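Local coordinates for protein beta-N-acetylglucosaminidase (Thermotoga maritima, PDB 3WO8) that probably hydrolyses terminal non-reducing N-acetyl-D-hexosamine residues from N-acetyl-beta-D-hexosaminides, as a glycosyl hydrolase family 3 enzyme, at residues Gly160-Glu163 / Ile167-Ile170; Asp250-Ser255 / Glu321-Phe326. All coordinates share one frame; numbering follows the deposited sequence.

Both contacts belong to the TIM-barrel domain and reach the same eight-stranded parallel sheet. Contact 1 joins helix 147-164 to strand 167-173. Contact 2 joins helix 310-326 to the residues that lead into strand 253-257. Strand 216-219 lies between these two strands. The centres of the contacts are about 13 Å apart, and the contacts meet directly. Ile167 CD1 packs on Phe326 CE1 at 3.7 Å, and Cys169 SG on Ile254 CG2 at 3.9 Å. Both contacts sit toward the N-terminal ends of their strands. TIM-barrel enzymes carry their active sites at the C-terminal ends, so these contacts probably belong to the opposite rim of the barrel.

Contact 1: Gly160-Glu163 / Ile167-Ile170; sequences GYLE and IPCI
Leu162, near the end of helix 147-164, packs against the ring of Pro168, in the first part of 167-170. Leu162 CB stays 5.1 Å from Pro168 CD and only sets the direction. CG lies beside the backbone N and anti to the carbonyl carbon (chi1 -66°), which brings the fork of the side chain up to the proline. Leu162 CG then meets Pro168 CD at 3.8 Å. Of the two tips, CD2 does more of the touching. Leu162 CD2 reaches Pro168 CD at 3.9 Å and also comes within 4.4 Å of Ile167 CA. Leu162 CD1 is a little farther off, 4.3 Å from Pro168 CD. The two side chains cross at about a right angle. The leucine meets the proline ring at CD.

Tyr161 adds a lighter touch. Tyr161 CD2 approaches Pro168 CB at 4.3 Å, obliquely to the ring. The rest of the ring leads away to helix 100-117, where it packs on Tyr106, Ser107 and Ala110. Pro168 is also backbone-bonded to Thr216 of strand 216-219, and its O makes a weak hydrogen bond to Thr216 OG1.

This is a short alpha-to-beta connection of the barrel, with only three residues between the segments. No hydrogen bond crosses it. Helix and strand are therefore joined here by apolar packing, with the proline ring as the shared surface.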
ATOM      1  N   GLY B 160     -19.162  -7.100  -1.965  1.00 44.48           N
ATOM      2  CA  GLY B 160     -17.696  -7.201  -1.882  1.00 43.32           C
ATOM      3  C   GLY B 160     -17.129  -6.570  -0.616  1.00 43.59           C
ATOM      4  O   GLY B 160     -16.420  -7.215   0.169  1.00 45.47           O
ATOM      5  N   TYR B 161     -17.481  -5.313  -0.384  1.00 40.46           N
ATOM      6  CA  TYR B 161     -16.945  -4.602   0.754  1.00 38.52           C
ATOM      7  C   TYR B 161     -17.382  -5.262   2.059  1.00 37.47           C
ATOM      8  O   TYR B 161     -16.644  -5.285   3.038  1.00 38.48           O
ATOM      9  CB  TYR B 161     -17.404  -3.142   0.751  1.00 39.89           C
ATOM     10  CG  TYR B 161     -16.732  -2.211  -0.245  1.00 39.58           C
ATOM     11  CD1 TYR B 161     -15.393  -1.848  -0.107  1.00 36.86           C
ATOM     12  CD2 TYR B 161     -17.448  -1.653  -1.312  1.00 42.54           C
ATOM     13  CE1 TYR B 161     -14.783  -0.982  -1.025  1.00 37.18           C
ATOM     14  CE2 TYR B 161     -16.836  -0.795  -2.241  1.00 40.21           C
ATOM     15  CZ  TYR B 161     -15.503  -0.461  -2.091  1.00 36.16           C
ATOM     16  OH  TYR B 161     -14.896   0.412  -2.970  1.00 32.11           O
ATOM     17  N   LEU B 162     -18.601  -5.759   2.115  1.00 39.23           N
ATOM     18  CA  LEU B 162     -19.037  -6.388   3.374  1.00 42.23           C
ATOM     19  C   LEU B 162     -18.324  -7.712   3.575  1.00 39.84           C
ATOM     20  O   LEU B 162     -17.950  -8.042   4.702  1.00 36.93           O
ATOM     21  CB  LEU B 162     -20.537  -6.623   3.415  1.00 44.72           C
ATOM     22  CG  LEU B 162     -21.357  -5.344   3.419  1.00 49.35           C
ATOM     23  CD1 LEU B 162     -22.552  -5.461   2.474  1.00 49.18           C
ATOM     24  CD2 LEU B 162     -21.780  -5.015   4.855  1.00 49.72           C
ATOM     25  N   GLU B 163     -18.135  -8.464   2.486  1.00 39.18           N
ATOM     26  CA  GLU B 163     -17.486  -9.754   2.585  1.00 40.15           C
ATOM     27  C   GLU B 163     -16.108  -9.464   3.162  1.00 39.54           C
ATOM     28  O   GLU B 163     -15.668 -10.159   4.058  1.00 34.66           O
ATOM     29  CB  GLU B 163     -17.377 -10.443   1.208  1.00 51.52           C
ATOM     30  CG  GLU B 163     -17.653 -11.955   1.156  1.00 64.71           C
ATOM     31  CD  GLU B 163     -16.951 -12.768   2.251  1.00 76.67           C
ATOM     32  OE1 GLU B 163     -15.795 -13.210   2.026  1.00 77.78           O
ATOM     33  OE2 GLU B 163     -17.572 -12.981   3.329  1.00 80.10           O
ATOM     34  N   ILE B 167     -18.235  -1.777   6.099  1.00 40.36           N
ATOM     35  CA  ILE B 167     -19.571  -1.329   5.794  1.00 40.66           C
ATOM     36  C   ILE B 167     -19.441  -0.243   4.763  1.00 38.80           C
ATOM     37  O   ILE B 167     -18.704   0.742   4.979  1.00 37.39           O
ATOM     38  CB  ILE B 167     -20.250  -0.714   7.006  1.00 47.96           C
ATOM     39  CG1 ILE B 167     -20.244  -1.703   8.174  1.00 51.10           C
ATOM     40  CG2 ILE B 167     -21.686  -0.336   6.674  1.00 45.45           C
ATOM     41  CD1 ILE B 167     -20.404  -1.020   9.508  1.00 49.12           C
ATOM     42  N   PRO B 168     -20.150  -0.396   3.636  1.00 33.15           N
ATOM     43  CA  PRO B 168     -20.070   0.614   2.618  1.00 33.33           C
ATOM     44  C   PRO B 168     -21.078   1.669   2.846  1.00 37.73           C
ATOM     45  O   PRO B 168     -21.979   1.532   3.667  1.00 37.24           O
ATOM     46  CB  PRO B 168     -20.419  -0.133   1.341  1.00 35.38           C
ATOM     47  CG  PRO B 168     -21.393  -1.175   1.816  1.00 38.06           C
ATOM     48  CD  PRO B 168     -20.968  -1.534   3.233  1.00 33.55           C
ATOM     49  N   CYS B 169     -20.927   2.718   2.062  1.00 44.09           N
ATOM     50  CA  CYS B 169     -21.824   3.835   2.062  1.00 41.92           C
ATOM     51  C   CYS B 169     -22.207   4.240   0.630  1.00 40.80           C
ATOM     52  O   CYS B 169     -21.418   4.828  -0.082  1.00 39.03           O
ATOM     53  CB  CYS B 169     -21.145   4.989   2.755  1.00 44.82           C
ATOM     54  SG  CYS B 169     -22.306   6.339   2.953  1.00 41.64           S
ATOM     55  N   ILE B 170     -23.410   3.904   0.196  1.00 41.44           N
ATOM     56  CA  ILE B 170     -23.844   4.315  -1.145  1.00 43.64           C
ATOM     57  C   ILE B 170     -24.111   5.811  -1.159  1.00 41.11           C
ATOM     58  O   ILE B 170     -24.538   6.391  -0.154  1.00 40.94           O
ATOM     59  CB  ILE B 170     -25.080   3.543  -1.642  1.00 42.82           C
ATOM     60  CG1 ILE B 170     -26.243   3.655  -0.657  1.00 42.02           C
ATOM     61  CG2 ILE B 170     -24.701   2.090  -1.832  1.00 43.27           C
ATOM     62  CD1 ILE B 170     -27.482   2.937  -1.147  1.00 43.44           C
TER

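Contact 2: Asp250-Ser255 / Glu321-Phe326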
ATOM      1  N   ASP B 250     -34.260   1.419   7.107  1.00 43.36           N
ATOM      2  CA  ASP B 250     -34.220   1.926   8.494  1.00 50.67           C
ATOM      3  C   ASP B 250     -32.825   1.935   9.104  1.00 50.53           C
ATOM      4  O   ASP B 250     -32.666   2.099  10.323  1.00 43.87           O
ATOM      5  CB  ASP B 250     -35.173   1.148   9.404  1.00 61.48           C
ATOM      6  CG  ASP B 250     -34.760  -0.284   9.591  1.00 66.40           C
ATOM      7  OD1 ASP B 250     -34.068  -0.804   8.701  1.00 73.21           O
ATOM      8  OD2 ASP B 250     -35.143  -0.890  10.614  1.00 73.39           O
ATOM      9  N   GLY B 251     -31.821   1.797   8.233  1.00 53.38           N
ATOM     10  CA  GLY B 251     -30.410   1.814   8.640  1.00 49.57           C
ATOM     11  C   GLY B 251     -29.812   3.205   8.676  1.00 45.76           C
ATOM     12  O   GLY B 251     -30.523   4.175   8.759  1.00 46.91           O
ATOM     13  N   LEU B 252     -28.495   3.284   8.557  1.00 49.79           N
ATOM     14  CA  LEU B 252     -27.715   4.515   8.774  1.00 47.59           C
ATOM     15  C   LEU B 252     -27.793   5.509   7.631  1.00 44.40           C
ATOM     16  O   LEU B 252     -27.537   5.192   6.481  1.00 50.16           O
ATOM     17  CB  LEU B 252     -26.266   4.155   9.016  1.00 47.88           C
ATOM     18  CG  LEU B 252     -25.443   5.137   9.814  1.00 50.86           C
ATOM     19  CD1 LEU B 252     -26.071   5.420  11.161  1.00 52.62           C
ATOM     20  CD2 LEU B 252     -24.065   4.550  10.056  1.00 52.34           C
ATOM     21  N   VAL B 253     -28.219   6.711   7.958  1.00 46.14           N
ATOM     22  CA  VAL B 253     -28.255   7.782   7.006  1.00 44.72           C
ATOM     23  C   VAL B 253     -27.275   8.833   7.488  1.00 47.34           C
ATOM     24  O   VAL B 253     -27.321   9.317   8.662  1.00 41.40           O
ATOM     25  CB  VAL B 253     -29.651   8.376   6.849  1.00 45.82           C
ATOM     26  CG1 VAL B 253     -29.557   9.690   6.083  1.00 44.42           C
ATOM     27  CG2 VAL B 253     -30.542   7.393   6.097  1.00 46.74           C
ATOM     28  N   ILE B 254     -26.372   9.176   6.580  1.00 45.27           N
ATOM     29  CA  ILE B 254     -25.320  10.086   6.927  1.00 47.85           C
ATOM     30  C   ILE B 254     -25.411  11.245   5.981  1.00 43.80           C
ATOM     31  O   ILE B 254     -25.760  11.082   4.806  1.00 43.38           O
ATOM     32  CB  ILE B 254     -23.931   9.421   6.888  1.00 54.85           C
ATOM     33  CG1 ILE B 254     -22.918  10.347   7.557  1.00 59.03           C
ATOM     34  CG2 ILE B 254     -23.507   9.081   5.449  1.00 56.46           C
ATOM     35  CD1 ILE B 254     -21.501   9.816   7.578  1.00 66.43           C
ATOM     36  N   SER B 255     -25.128  12.424   6.518  1.00 43.56           N
ATOM     37  CA  SER B 255     -25.093  13.641   5.706  1.00 48.76           C
ATOM     38  C   SER B 255     -23.833  13.696   4.835  1.00 44.68           C
ATOM     39  O   SER B 255     -22.796  13.158   5.220  1.00 42.26           O
ATOM     40  CB  SER B 255     -25.132  14.866   6.619  1.00 48.74           C
ATOM     41  OG  SER B 255     -23.851  15.156   7.159  1.00 47.59           O
ATOM     42  N   GLU B 321     -25.642   2.674  17.059  1.00 47.73           N
ATOM     43  CA  GLU B 321     -25.074   1.625  17.916  1.00 50.13           C
ATOM     44  C   GLU B 321     -25.241   0.209  17.352  1.00 47.90           C
ATOM     45  O   GLU B 321     -24.439  -0.684  17.646  1.00 46.62           O
ATOM     46  CB  GLU B 321     -25.651   1.715  19.309  1.00 50.77           C
ATOM     47  CG  GLU B 321     -25.159   2.955  20.042  1.00 55.00           C
ATOM     48  CD  GLU B 321     -25.873   3.176  21.355  1.00 54.36           C
ATOM     49  OE1 GLU B 321     -27.057   2.799  21.428  1.00 52.22           O
ATOM     50  OE2 GLU B 321     -25.249   3.714  22.300  1.00 53.91           O
ATOM     51  N   LYS B 322     -26.277   0.047  16.539  1.00 47.21           N
ATOM     52  CA  LYS B 322     -26.551  -1.173  15.836  1.00 52.16           C
ATOM     53  C   LYS B 322     -25.419  -1.446  14.848  1.00 52.08           C
ATOM     54  O   LYS B 322     -24.879  -2.543  14.763  1.00 52.07           O
ATOM     55  CB  LYS B 322     -27.890  -1.045  15.076  1.00 55.30           C
ATOM     56  CG  LYS B 322     -28.423  -2.372  14.537  1.00 62.59           C
ATOM     57  CD  LYS B 322     -29.870  -2.264  14.043  1.00 71.62           C
ATOM     58  CE  LYS B 322     -30.004  -2.120  12.521  1.00 78.80           C
ATOM     59  NZ  LYS B 322     -30.605  -3.316  11.869  1.00 77.21           N
ATOM     60  N   TYR B 323     -25.081  -0.422  14.078  1.00 54.39           N
ATOM     61  CA  TYR B 323     -24.072  -0.554  13.053  1.00 48.59           C
ATOM     62  C   TYR B 323     -22.717  -0.799  13.695  1.00 48.31           C
ATOM     63  O   TYR B 323     -21.978  -1.693  13.313  1.00 46.49           O
ATOM     64  CB  TYR B 323     -24.066   0.692  12.219  1.00 44.26           C
ATOM     65  CG  TYR B 323     -25.024   0.587  11.088  1.00 42.86           C
ATOM     66  CD1 TYR B 323     -26.379   0.629  11.280  1.00 38.93           C
ATOM     67  CD2 TYR B 323     -24.563   0.441   9.802  1.00 46.27           C
ATOM     68  CE1 TYR B 323     -27.260   0.547  10.211  1.00 36.96           C
ATOM     69  CE2 TYR B 323     -25.431   0.350   8.734  1.00 44.10           C
ATOM     70  CZ  TYR B 323     -26.780   0.394   8.948  1.00 37.45           C
ATOM     71  OH  TYR B 323     -27.589   0.291   7.845  1.00 35.94           O
ATOM     72  N   LEU B 324     -22.445  -0.002  14.706  1.00 45.66           N
ATOM     73  CA  LEU B 324     -21.280  -0.138  15.500  1.00 45.91           C
ATOM     74  C   LEU B 324     -21.158  -1.551  16.047  1.00 51.12           C
ATOM     75  O   LEU B 324     -20.065  -2.144  16.027  1.00 53.46           O
ATOM     76  CB  LEU B 324     -21.353   0.864  16.643  1.00 46.86           C
ATOM     77  CG  LEU B 324     -20.059   1.557  17.019  1.00 50.10           C
ATOM     78  CD1 LEU B 324     -19.320   2.103  15.818  1.00 48.35           C
ATOM     79  CD2 LEU B 324     -20.367   2.677  18.001  1.00 55.10           C
ATOM     80  N   ALA B 325     -22.269  -2.101  16.530  1.00 52.77           N
ATOM     81  CA  ALA B 325     -22.256  -3.447  17.109  1.00 51.97           C
ATOM     82  C   ALA B 325     -21.980  -4.558  16.101  1.00 50.85           C
ATOM     83  O   ALA B 325     -21.543  -5.616  16.503  1.00 55.89           O
ATOM     84  CB  ALA B 325     -23.544  -3.736  17.844  1.00 54.46           C
ATOM     85  N   PHE B 326     -22.218  -4.347  14.810  1.00 52.39           N
ATOM     86  CA  PHE B 326     -21.758  -5.327  13.818  1.00 54.77           C
ATOM     87  C   PHE B 326     -20.521  -4.925  13.001  1.00 56.28           C
ATOM     88  O   PHE B 326     -20.071  -5.675  12.167  1.00 60.84           O
ATOM     89  CB  PHE B 326     -22.902  -5.826  12.903  1.00 56.88           C
ATOM     90  CG  PHE B 326     -23.534  -4.778  12.033  1.00 56.82           C
ATOM     91  CD1 PHE B 326     -22.798  -4.042  11.125  1.00 59.35           C
ATOM     92  CD2 PHE B 326     -24.906  -4.583  12.083  1.00 62.68           C
ATOM     93  CE1 PHE B 326     -23.419  -3.096  10.317  1.00 65.53           C
ATOM     94  CE2 PHE B 326     -25.528  -3.640  11.282  1.00 67.32           C
ATOM     95  CZ  PHE B 326     -24.784  -2.895  10.390  1.00 65.06           C
TER
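Leu252 and Tyr323 form the tight part of this contact. Leu252 CB sits over the centre of the Tyr323 ring in a CH-pi contact, 3.8 Å from the ring centroid and 11° off the ring normal. Farther out, Leu252 CD2 reaches Tyr323 CD2 at 4.1 Å. The opposite face takes Phe326, three residues on, with its CZ 3.4 Å above the Tyr323 ring plane and offset toward the rim. The ring is thus held between two apolar groups. Tyr323 has CG anti to its carbonyl carbon (chi1 -89°), which extends the ring from helix 310-326 toward Gly251 and Leu252. At the ring edge, Gly251 has no side chain, and its CA lies 3.3 Å from Tyr323 OH.

The hydroxyl also has polar work. Its main partner is the backbone O of Val215, to which it is hydrogen-bonded. Leu252 N adds a weak hydrogen bond to Tyr323 OH, 3.2 Å long and 160° at the hydrogen. A phenylalanine in place of Tyr323 would probably keep the face packing but leave Val215 O and Leu252 N without their shared hydroxyl partner.

The loose side lies at Asp250 and Lys322, both exposed. Asp250 OD2 and Lys322 NZ stay 5.3 Å apart, so any attraction between them is probably weak and long-range.

The chemistry is that of a buried tyrosine with a double role. Its ring packs the helix against the barrel, and its hydroxyl links the backbone near the starts of two neighbouring strands.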